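Local coordinates for hypothetical 11.0 kDa protein (Sulfolobus virus 1, PDB 1TBX), which probably acts as a homodimeric winged-helix transcription factor that binds a palindromic or pseudo-palindromic DNA target, at residues A[13-18]-A[79-84]; A[24-29]-A[42-47]; A[55-60]-A[68-73]. All blocks are in the same frame, centred on the assembly; numbering follows the deposited sequence.

Contact 1 (A[13-18]-A[79-84]); sequences VLAYLY and SLKTAI
The amino group of Lys-81 sits over one face of the Tyr-16 ring: NZ lies 4.0 Å from the ring centroid and only 9° off the ring normal, the geometry of a cation-pi contact. The lysine also faces Glu-85 one turn further along its own helix, in a long and weak ion pair, so its charge may be eased by the ring face and, weakly, by the carboxylate. The route to the ring runs across Ala-15. Chi1 of -178° puts CG anti to the backbone N; bends at chi2, chi3 and chi4 then carry CD, CE and NZ toward helix 9-17. CD passes 3.6 Å from Ala-15 O, and CE stays 4.1 Å from Ala-15 CB. The lysine crosses the tyrosine side chain at about a right angle. Ala-15 is where the backbones come nearest, its CA being 4.7 Å from the CA of Lys-81, and its small methyl fits among Leu-80, Lys-81 and Ile-84. On the far side of this alanine from Tyr-16, the packing is wholly apolar: Leu-14 CD2 meets Leu-80 CD1 at 3.7 Å, the two leucines crossing at about a right angle. Phe-6 and Phe-7 of the second subunit pack on Leu-14 and Leu-80 respectively, which makes this end of the contact part of the dimer interface. The segment axes approach to 8.4 Å with a signed crossing angle of -105°, nearly perpendicular. Such a steep crossing joins the first helix of the winged-helix domain to the long C-terminal helix 71-94, which follows the wing and reaches the partner subunit.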
loop_
_atom_site.group_PDB
_atom_site.type_symbol
_atom_site.label_atom_id
_atom_site.label_comp_id
_atom_site.label_asym_id
_atom_site.label_seq_id
_atom_site.Cartn_x
_atom_site.Cartn_y
_atom_site.Cartn_z
ATOM N N VAL A 13 8.275 5.306 -0.669
ATOM C CA VAL A 13 9.332 6.036 -1.319
ATOM C C VAL A 13 8.749 6.627 -2.581
ATOM O O VAL A 13 8.858 7.813 -2.822
ATOM C CB VAL A 13 10.487 5.112 -1.641
ATOM C CG1 VAL A 13 11.508 5.850 -2.509
ATOM C CG2 VAL A 13 11.128 4.475 -0.289
ATOM N N LEU A 14 8.033 5.833 -3.352
ATOM C CA LEU A 14 7.407 6.361 -4.553
ATOM C C LEU A 14 6.465 7.568 -4.295
ATOM O O LEU A 14 6.549 8.606 -4.967
ATOM C CB LEU A 14 6.670 5.223 -5.283
ATOM C CG LEU A 14 6.387 5.517 -6.757
ATOM C CD1 LEU A 14 7.683 5.948 -7.414
ATOM C CD2 LEU A 14 5.729 4.317 -7.476
ATOM N N ALA A 15 5.565 7.417 -3.327
ATOM C CA ALA A 15 4.605 8.454 -2.970
ATOM C C ALA A 15 5.334 9.722 -2.591
ATOM O O ALA A 15 4.977 10.802 -3.030
ATOM C CB ALA A 15 3.771 7.999 -1.808
ATOM N N TYR A 16 6.382 9.589 -1.789
ATOM C CA TYR A 16 7.091 10.757 -1.293
ATOM C C TYR A 16 7.848 11.519 -2.370
ATOM O O TYR A 16 8.071 12.739 -2.259
ATOM C CB TYR A 16 7.995 10.357 -0.144
ATOM C CG TYR A 16 7.195 10.363 1.117
ATOM C CD1 TYR A 16 6.237 9.358 1.389
ATOM C CD2 TYR A 16 7.322 11.428 2.023
ATOM C CE1 TYR A 16 5.460 9.416 2.573
ATOM C CE2 TYR A 16 6.564 11.492 3.204
ATOM C CZ TYR A 16 5.648 10.500 3.478
ATOM O OH TYR A 16 4.930 10.631 4.645
ATOM N N LEU A 17 8.232 10.810 -3.422
ATOM C CA LEU A 17 8.974 11.438 -4.499
ATOM C C LEU A 17 8.060 12.397 -5.286
ATOM O O LEU A 17 8.508 13.436 -5.809
ATOM C CB LEU A 17 9.558 10.373 -5.417
ATOM C CG LEU A 17 10.442 10.843 -6.555
ATOM C CD1 LEU A 17 11.402 11.883 -6.025
ATOM C CD2 LEU A 17 11.175 9.664 -7.125
ATOM N N TYR A 18 6.780 12.038 -5.361
ATOM C CA TYR A 18 5.879 12.852 -6.082
ATOM C C TYR A 18 5.954 14.246 -5.505
ATOM O O TYR A 18 5.941 14.438 -4.293
ATOM C CB TYR A 18 4.454 12.307 -6.071
ATOM C CG TYR A 18 3.568 13.141 -6.987
ATOM C CD1 TYR A 18 3.508 12.877 -8.362
ATOM C CD2 TYR A 18 2.820 14.231 -6.488
ATOM C CE1 TYR A 18 2.707 13.655 -9.224
ATOM C CE2 TYR A 18 1.989 14.999 -7.339
ATOM C CZ TYR A 18 1.947 14.719 -8.715
ATOM O OH TYR A 18 1.158 15.495 -9.588
ATOM N N SER A 79 -1.728 8.081 -7.052
ATOM C CA SER A 79 -2.705 7.248 -6.392
ATOM C C SER A 79 -2.163 6.603 -5.111
ATOM O O SER A 79 -2.911 6.362 -4.173
ATOM C CB SER A 79 -3.266 6.203 -7.334
ATOM O OG SER A 79 -2.231 5.405 -7.860
ATOM N N LEU A 80 -0.874 6.300 -5.060
ATOM C CA LEU A 80 -0.279 5.868 -3.795
ATOM C C LEU A 80 -0.309 6.974 -2.731
ATOM O O LEU A 80 -0.593 6.689 -1.573
ATOM C CB LEU A 80 1.160 5.391 -3.986
ATOM C CG LEU A 80 1.451 4.078 -4.753
ATOM C CD1 LEU A 80 2.977 3.885 -5.060
ATOM C CD2 LEU A 80 0.811 2.808 -4.085
ATOM N N LYS A 81 0.001 8.217 -3.120
ATOM C CA LYS A 81 0.056 9.351 -2.192
ATOM C C LYS A 81 -1.275 9.494 -1.469
ATOM O O LYS A 81 -1.312 9.729 -0.244
ATOM C CB LYS A 81 0.376 10.657 -2.947
ATOM C CG LYS A 81 0.504 11.925 -2.087
ATOM C CD LYS A 81 1.962 12.272 -1.630
ATOM C CE LYS A 81 2.394 11.563 -0.234
ATOM N NZ LYS A 81 3.190 12.380 0.787
ATOM N N THR A 82 -2.353 9.359 -2.243
ATOM C CA THR A 82 -3.723 9.539 -1.782
ATOM C C THR A 82 -4.077 8.444 -0.740
ATOM O O THR A 82 -4.583 8.744 0.330
ATOM C CB THR A 82 -4.733 9.682 -3.063
ATOM O OG1 THR A 82 -6.107 9.605 -2.685
ATOM C CG2 THR A 82 -4.707 8.541 -3.986
ATOM N N ALA A 83 -3.740 7.195 -1.057
ATOM C CA ALA A 83 -3.788 6.078 -0.133
ATOM C C ALA A 83 -2.987 6.282 1.193
ATOM O O ALA A 83 -3.583 6.228 2.283
ATOM C CB ALA A 83 -3.379 4.811 -0.844
ATOM N N ILE A 84 -1.671 6.535 1.113
ATOM C CA ILE A 84 -0.846 6.805 2.315
ATOM C C ILE A 84 -1.336 8.011 3.112
ATOM O O ILE A 84 -1.407 7.991 4.355
ATOM C CB ILE A 84 0.620 7.016 1.931
ATOM C CG1 ILE A 84 1.225 5.697 1.438
ATOM C CG2 ILE A 84 1.418 7.598 3.113
ATOM C CD1 ILE A 84 2.195 5.860 0.339
#

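Contact 2 (A[24-29]-A[42-47]); sequences ATYDLY and TFYDAK
In the helix-turn-helix of this winged-helix domain, helix 25-33 packs against helix 40-52 around the Phe-43 ring, which Tyr-29, Leu-28 and Thr-25 all touch. The Phe-43 ring presents a face to Tyr-29, whose CB stands 3.7 Å from the ring centroid and 2° off its normal, a CH-pi contact. Beyond CB, the tyrosine ring turns an edge toward that same face, in an offset edge-to-face pair with centroids 5.2 Å apart and planes at 69°. The close point is Tyr-29 CD1, which lies 3.5 Å from Phe-43 CG. At its far end the tyrosine is fixed by a hydrogen bond from OH to Met-38 O, in the turn joining the two helices. Leu-28 approaches the rim instead: its CD2 is 3.9 Å from Phe-43 CZ, near the ring plane, and the two side chains cross at about a right angle. Helix 40-52 holds the position of the recognition helix in this fold, and its segment axis runs 10.9 Å from that of helix 25-33, a spacing bridged by the large aromatic groups. Nearer the start of helix 25-33, Thr-25 divides its branches. CG2, anti to the backbone N, meets Tyr-44 OH at 3.6 Å and Lys-47 CD at 3.8 Å, while OG1 leaves the helix pair to hydrogen-bond Glu-58 OE1 and Lys-65 O in the hairpin. Tyr-44 continues to the margin of the interface, where its OH lies at the edge of the Tyr-26 ring, 4.0 Å from Tyr-26 CB.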
loop_
_atom_site.group_PDB
_atom_site.type_symbol
_atom_site.label_atom_id
_atom_site.label_comp_id
_atom_site.label_asym_id
_atom_site.label_seq_id
_atom_site.Cartn_x
_atom_site.Cartn_y
_atom_site.Cartn_z
ATOM N N ALA A 24 17.868 15.326 -3.736
ATOM C CA ALA A 24 18.964 14.391 -3.562
ATOM C C ALA A 24 18.414 13.159 -2.838
ATOM O O ALA A 24 17.732 13.268 -1.818
ATOM C CB ALA A 24 20.097 15.015 -2.773
ATOM N N THR A 25 18.699 11.991 -3.411
ATOM C CA THR A 25 18.324 10.681 -2.891
ATOM C C THR A 25 18.366 10.566 -1.356
ATOM O O THR A 25 17.376 10.192 -0.738
ATOM C CB THR A 25 19.221 9.639 -3.570
ATOM O OG1 THR A 25 19.017 9.678 -4.999
ATOM C CG2 THR A 25 18.853 8.223 -3.139
ATOM N N TYR A 26 19.472 10.921 -0.735
ATOM C CA TYR A 26 19.541 10.826 0.719
ATOM C C TYR A 26 18.584 11.781 1.442
ATOM O O TYR A 26 18.059 11.446 2.517
ATOM C CB TYR A 26 20.974 10.950 1.268
ATOM C CG TYR A 26 21.026 10.672 2.740
ATOM C CD1 TYR A 26 20.954 9.357 3.230
ATOM C CD2 TYR A 26 21.107 11.720 3.655
ATOM C CE1 TYR A 26 20.990 9.092 4.602
ATOM C CE2 TYR A 26 21.139 11.474 5.023
ATOM C CZ TYR A 26 21.075 10.160 5.494
ATOM O OH TYR A 26 21.126 9.932 6.857
ATOM N N ASP A 27 18.348 12.954 0.870
ATOM C CA ASP A 27 17.320 13.804 1.466
ATOM C C ASP A 27 15.952 13.186 1.361
ATOM O O ASP A 27 15.135 13.378 2.264
ATOM C CB ASP A 27 17.291 15.215 0.897
ATOM C CG ASP A 27 18.492 15.994 1.318
ATOM O OD1 ASP A 27 19.050 15.607 2.380
ATOM O OD2 ASP A 27 18.976 16.945 0.645
ATOM N N LEU A 28 15.688 12.460 0.268
ATOM C CA LEU A 28 14.407 11.775 0.155
ATOM C C LEU A 28 14.340 10.742 1.259
ATOM O O LEU A 28 13.323 10.608 1.908
ATOM C CB LEU A 28 14.184 11.123 -1.207
ATOM C CG LEU A 28 12.846 10.346 -1.293
ATOM C CD1 LEU A 28 11.612 11.295 -1.304
ATOM C CD2 LEU A 28 12.744 9.319 -2.446
ATOM N N TYR A 29 15.442 10.053 1.506
ATOM C CA TYR A 29 15.476 9.181 2.627
ATOM C C TYR A 29 15.133 9.868 3.958
ATOM O O TYR A 29 14.330 9.326 4.721
ATOM C CB TYR A 29 16.828 8.536 2.767
ATOM C CG TYR A 29 16.883 7.788 4.070
ATOM C CD1 TYR A 29 16.027 6.713 4.310
ATOM C CD2 TYR A 29 17.705 8.194 5.083
ATOM C CE1 TYR A 29 16.064 6.036 5.488
ATOM C CE2 TYR A 29 17.768 7.498 6.278
ATOM C CZ TYR A 29 16.939 6.433 6.465
ATOM O OH TYR A 29 16.942 5.774 7.641
ATOM N N THR A 42 16.763 -0.868 3.989
ATOM C CA THR A 42 15.468 -0.994 3.373
ATOM C C THR A 42 15.179 0.151 2.359
ATOM O O THR A 42 14.694 -0.137 1.268
ATOM C CB THR A 42 14.254 -1.477 4.330
ATOM O OG1 THR A 42 13.061 -0.673 4.106
ATOM C CG2 THR A 42 14.511 -1.499 5.872
ATOM N N PHE A 43 15.548 1.408 2.664
ATOM C CA PHE A 43 15.276 2.524 1.713
ATOM C C PHE A 43 15.948 2.349 0.368
ATOM O O PHE A 43 15.294 2.529 -0.659
ATOM C CB PHE A 43 15.621 3.910 2.285
ATOM C CG PHE A 43 15.553 5.040 1.273
ATOM C CD1 PHE A 43 14.431 5.845 1.185
ATOM C CD2 PHE A 43 16.655 5.325 0.418
ATOM C CE1 PHE A 43 14.348 6.921 0.233
ATOM C CE2 PHE A 43 16.588 6.386 -0.558
ATOM C CZ PHE A 43 15.445 7.185 -0.641
ATOM N N TYR A 44 17.246 2.015 0.385
ATOM C CA TYR A 44 18.025 1.830 -0.848
ATOM C C TYR A 44 17.543 0.618 -1.625
ATOM O O TYR A 44 17.488 0.648 -2.850
ATOM C CB TYR A 44 19.565 1.883 -0.622
ATOM C CG TYR A 44 20.032 3.342 -0.567
ATOM C CD1 TYR A 44 20.155 4.018 0.638
ATOM C CD2 TYR A 44 20.268 4.062 -1.724
ATOM C CE1 TYR A 44 20.521 5.391 0.681
ATOM C CE2 TYR A 44 20.653 5.405 -1.687
ATOM C CZ TYR A 44 20.765 6.065 -0.481
ATOM O OH TYR A 44 21.149 7.387 -0.446
ATOM N N ASP A 45 17.100 -0.414 -0.926
ATOM C CA ASP A 45 16.525 -1.545 -1.623
ATOM C C ASP A 45 15.340 -1.076 -2.460
ATOM O O ASP A 45 15.201 -1.451 -3.631
ATOM C CB ASP A 45 16.101 -2.595 -0.635
ATOM C CG ASP A 45 17.087 -3.700 -0.536
ATOM O OD1 ASP A 45 18.217 -3.596 -1.111
ATOM O OD2 ASP A 45 16.809 -4.736 0.106
ATOM N N ALA A 46 14.521 -0.216 -1.863
ATOM C CA ALA A 46 13.398 0.344 -2.556
ATOM C C ALA A 46 13.824 1.260 -3.728
ATOM O O ALA A 46 13.205 1.220 -4.811
ATOM C CB ALA A 46 12.470 1.079 -1.561
ATOM N N LYS A 47 14.867 2.077 -3.543
ATOM C CA LYS A 47 15.292 2.926 -4.656
ATOM C C LYS A 47 15.712 1.984 -5.787
ATOM O O LYS A 47 15.255 2.135 -6.924
ATOM C CB LYS A 47 16.377 3.958 -4.252
ATOM C CG LYS A 47 17.000 4.800 -5.387
ATOM C CD LYS A 47 18.526 4.989 -5.140
ATOM C CE LYS A 47 19.458 4.207 -6.102
ATOM N NZ LYS A 47 20.811 3.939 -5.518
#

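Contact 3 (A[55-60]-A[68-73]); sequences FVKERQ and YLTEKG
Tyr-68 lies against Arg-59 for most of its length. Its CB stands 4.1 Å from Arg-59 NH2, and CG, placed anti to the carbonyl carbon (chi1 -57°), meets the same NH2 at 3.5 Å. Along one side of the ring CD1 and CE1 pass NE of the arginine; along the other CD2 and CE2 pass NH2. At the tip, OH makes a weak hydrogen bond to Glu-61, which also takes a salt bridge from Arg-59 NH1. The guanidinium carbon is 4.0 Å from the ring centroid and 9° off the normal, a cation-pi contact, although the planes are tilted 44° apart rather than stacked flat. In the backbone, Lys-57 and Tyr-68 form an antiparallel hydrogen-bonded pair, with Lys-57 N to Tyr-68 O at 2.9 Å and Tyr-68 N to Lys-57 O at 2.8 Å. Val-56 and Leu-69 follow as a non-hydrogen-bonded pair turned to the other face, toward Leu-14 and Leu-17. Where the strand gives way to helix 71-94, Thr-70 N donates to Phe-55 O at 3.0 Å. There Lys-72 CE lies over one face of the Phe-55 ring, toward its rim and 4.1 Å from its centroid, a CH-pi contact, and Phe-6 of the second subunit meets that ring edge-to-face. The two antiparallel strands form the beta hairpin wing of the winged-helix domain, which here runs on into helix 71-94.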
loop_
_atom_site.group_PDB
_atom_site.type_symbol
_atom_site.label_atom_id
_atom_site.label_comp_id
_atom_site.label_asym_id
_atom_site.label_seq_id
_atom_site.Cartn_x
_atom_site.Cartn_y
_atom_site.Cartn_z
ATOM N N PHE A 55 9.999 3.010 -12.626
ATOM C CA PHE A 55 9.191 4.051 -12.017
ATOM C C PHE A 55 9.972 5.316 -11.694
ATOM O O PHE A 55 9.387 6.391 -11.651
ATOM C CB PHE A 55 8.628 3.554 -10.726
ATOM C CG PHE A 55 7.689 2.409 -10.880
ATOM C CD1 PHE A 55 8.097 1.116 -10.589
ATOM C CD2 PHE A 55 6.377 2.616 -11.275
ATOM C CE1 PHE A 55 7.231 0.046 -10.687
ATOM C CE2 PHE A 55 5.508 1.534 -11.389
ATOM C CZ PHE A 55 5.949 0.251 -11.084
ATOM N N VAL A 56 11.284 5.192 -11.473
ATOM C CA VAL A 56 12.126 6.293 -10.990
ATOM C C VAL A 56 13.415 6.331 -11.786
ATOM O O VAL A 56 13.918 5.284 -12.224
ATOM C CB VAL A 56 12.477 6.067 -9.503
ATOM C CG1 VAL A 56 13.594 6.965 -9.011
ATOM C CG2 VAL A 56 11.236 6.233 -8.625
ATOM N N LYS A 57 13.953 7.531 -11.975
ATOM C CA LYS A 57 15.268 7.680 -12.590
ATOM C C LYS A 57 16.210 8.356 -11.605
ATOM O O LYS A 57 15.812 9.267 -10.903
ATOM C CB LYS A 57 15.186 8.451 -13.918
ATOM C CG LYS A 57 15.049 7.526 -15.156
ATOM C CD LYS A 57 14.351 8.195 -16.394
ATOM C CE LYS A 57 14.151 7.196 -17.595
ATOM N NZ LYS A 57 14.561 7.707 -18.968
ATOM N N GLU A 58 17.450 7.893 -11.522
ATOM C CA GLU A 58 18.416 8.597 -10.707
ATOM C C GLU A 58 19.536 9.204 -11.547
ATOM O O GLU A 58 20.242 8.464 -12.238
ATOM C CB GLU A 58 19.009 7.670 -9.658
ATOM C CG GLU A 58 20.030 8.349 -8.746
ATOM C CD GLU A 58 20.442 7.441 -7.624
ATOM O OE1 GLU A 58 20.352 7.863 -6.441
ATOM O OE2 GLU A 58 20.825 6.288 -7.942
ATOM N N ARG A 59 19.713 10.533 -11.472
ATOM C CA ARG A 59 20.835 11.227 -12.146
ATOM C C ARG A 59 21.810 11.901 -11.176
ATOM O O ARG A 59 21.415 12.388 -10.108
ATOM C CB ARG A 59 20.334 12.270 -13.143
ATOM C CG ARG A 59 19.228 11.809 -14.116
ATOM C CD ARG A 59 18.746 12.911 -15.078
ATOM N NE ARG A 59 17.333 13.241 -14.892
ATOM C CZ ARG A 59 16.739 14.339 -15.377
ATOM N NH1 ARG A 59 17.434 15.231 -16.089
ATOM N NH2 ARG A 59 15.434 14.540 -15.164
ATOM N N GLN A 60 23.092 11.909 -11.544
ATOM C CA GLN A 60 24.091 12.710 -10.832
ATOM C C GLN A 60 24.076 14.133 -11.436
ATOM O O GLN A 60 24.632 14.382 -12.484
ATOM C CB GLN A 60 25.478 12.036 -10.844
ATOM C CG GLN A 60 26.653 12.870 -10.301
ATOM C CD GLN A 60 26.888 12.748 -8.781
ATOM O OE1 GLN A 60 26.694 11.689 -8.166
ATOM N NE2 GLN A 60 27.321 13.845 -8.182
ATOM N N TYR A 68 14.148 11.427 -10.092
ATOM C CA TYR A 68 13.041 11.927 -10.886
ATOM C C TYR A 68 12.052 10.818 -11.051
ATOM O O TYR A 68 12.365 9.635 -10.838
ATOM C CB TYR A 68 13.532 12.520 -12.212
ATOM C CG TYR A 68 14.546 13.621 -11.926
ATOM C CD1 TYR A 68 15.856 13.285 -11.570
ATOM C CD2 TYR A 68 14.175 14.981 -11.904
ATOM C CE1 TYR A 68 16.792 14.255 -11.239
ATOM C CE2 TYR A 68 15.108 15.974 -11.572
ATOM C CZ TYR A 68 16.428 15.600 -11.249
ATOM O OH TYR A 68 17.420 16.524 -10.919
ATOM N N LEU A 69 10.825 11.219 -11.359
ATOM C CA LEU A 69 9.755 10.272 -11.578
ATOM C C LEU A 69 9.703 9.969 -13.034
ATOM O O LEU A 69 10.177 10.719 -13.875
ATOM C CB LEU A 69 8.412 10.810 -11.120
ATOM C CG LEU A 69 8.161 10.675 -9.623
ATOM C CD1 LEU A 69 6.883 11.429 -9.287
ATOM C CD2 LEU A 69 8.058 9.218 -9.225
ATOM N N THR A 70 9.120 8.836 -13.325
ATOM C CA THR A 70 9.049 8.351 -14.657
ATOM C C THR A 70 7.615 8.635 -15.063
ATOM O O THR A 70 6.796 8.981 -14.203
ATOM C CB THR A 70 9.397 6.902 -14.532
ATOM O OG1 THR A 70 10.467 6.613 -15.429
ATOM C CG2 THR A 70 8.232 5.959 -14.842
ATOM N N GLU A 71 7.303 8.553 -16.352
ATOM C CA GLU A 71 5.917 8.649 -16.790
ATOM C C GLU A 71 4.996 7.738 -15.959
ATOM O O GLU A 71 4.044 8.217 -15.322
ATOM C CB GLU A 71 5.856 8.293 -18.258
ATOM C CG GLU A 71 6.105 9.485 -19.155
ATOM C CD GLU A 71 4.986 9.691 -20.172
ATOM O OE1 GLU A 71 3.824 9.276 -19.911
ATOM O OE2 GLU A 71 5.266 10.269 -21.245
ATOM N N LYS A 72 5.314 6.439 -15.932
ATOM C CA LYS A 72 4.559 5.454 -15.130
ATOM C C LYS A 72 4.692 5.638 -13.596
ATOM O O LYS A 72 3.784 5.290 -12.838
ATOM C CB LYS A 72 4.790 3.991 -15.632
ATOM C CG LYS A 72 5.632 2.999 -14.819
ATOM C CD LYS A 72 6.390 2.060 -15.764
ATOM C CE LYS A 72 7.028 0.852 -15.059
ATOM N NZ LYS A 72 6.642 -0.510 -15.583
ATOM N N GLY A 73 5.807 6.204 -13.151
ATOM C CA GLY A 73 5.960 6.535 -11.752
ATOM C C GLY A 73 5.055 7.691 -11.366
ATOM O O GLY A 73 4.428 7.655 -10.303
#

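Contact 1 is the buried one of the three, whereas contacts 2 and 3 each run from a buried side to an exposed margin. Helix 71-94 serves both contact 1 and contact 3, and each of these also touches the second subunit; contact 2 is touched by no other chain. Val-13 and Tyr-16 of helix 9-17 pack on Leu-28, while Leu-14 and Leu-17 meet Val-56, so that helix is the shared hub. Chemistry follows position: aliphatic packing beside one cation-pi contact in 13-18/79-84, aromatic packing in 24-29/42-47, backbone hydrogen bonds flanked by two cation-pi contacts in 55-60/68-73. Glu-58 of contact 3 joins its strand to contact 2, also reaching Lys-47 NZ in a long, weak ion pair.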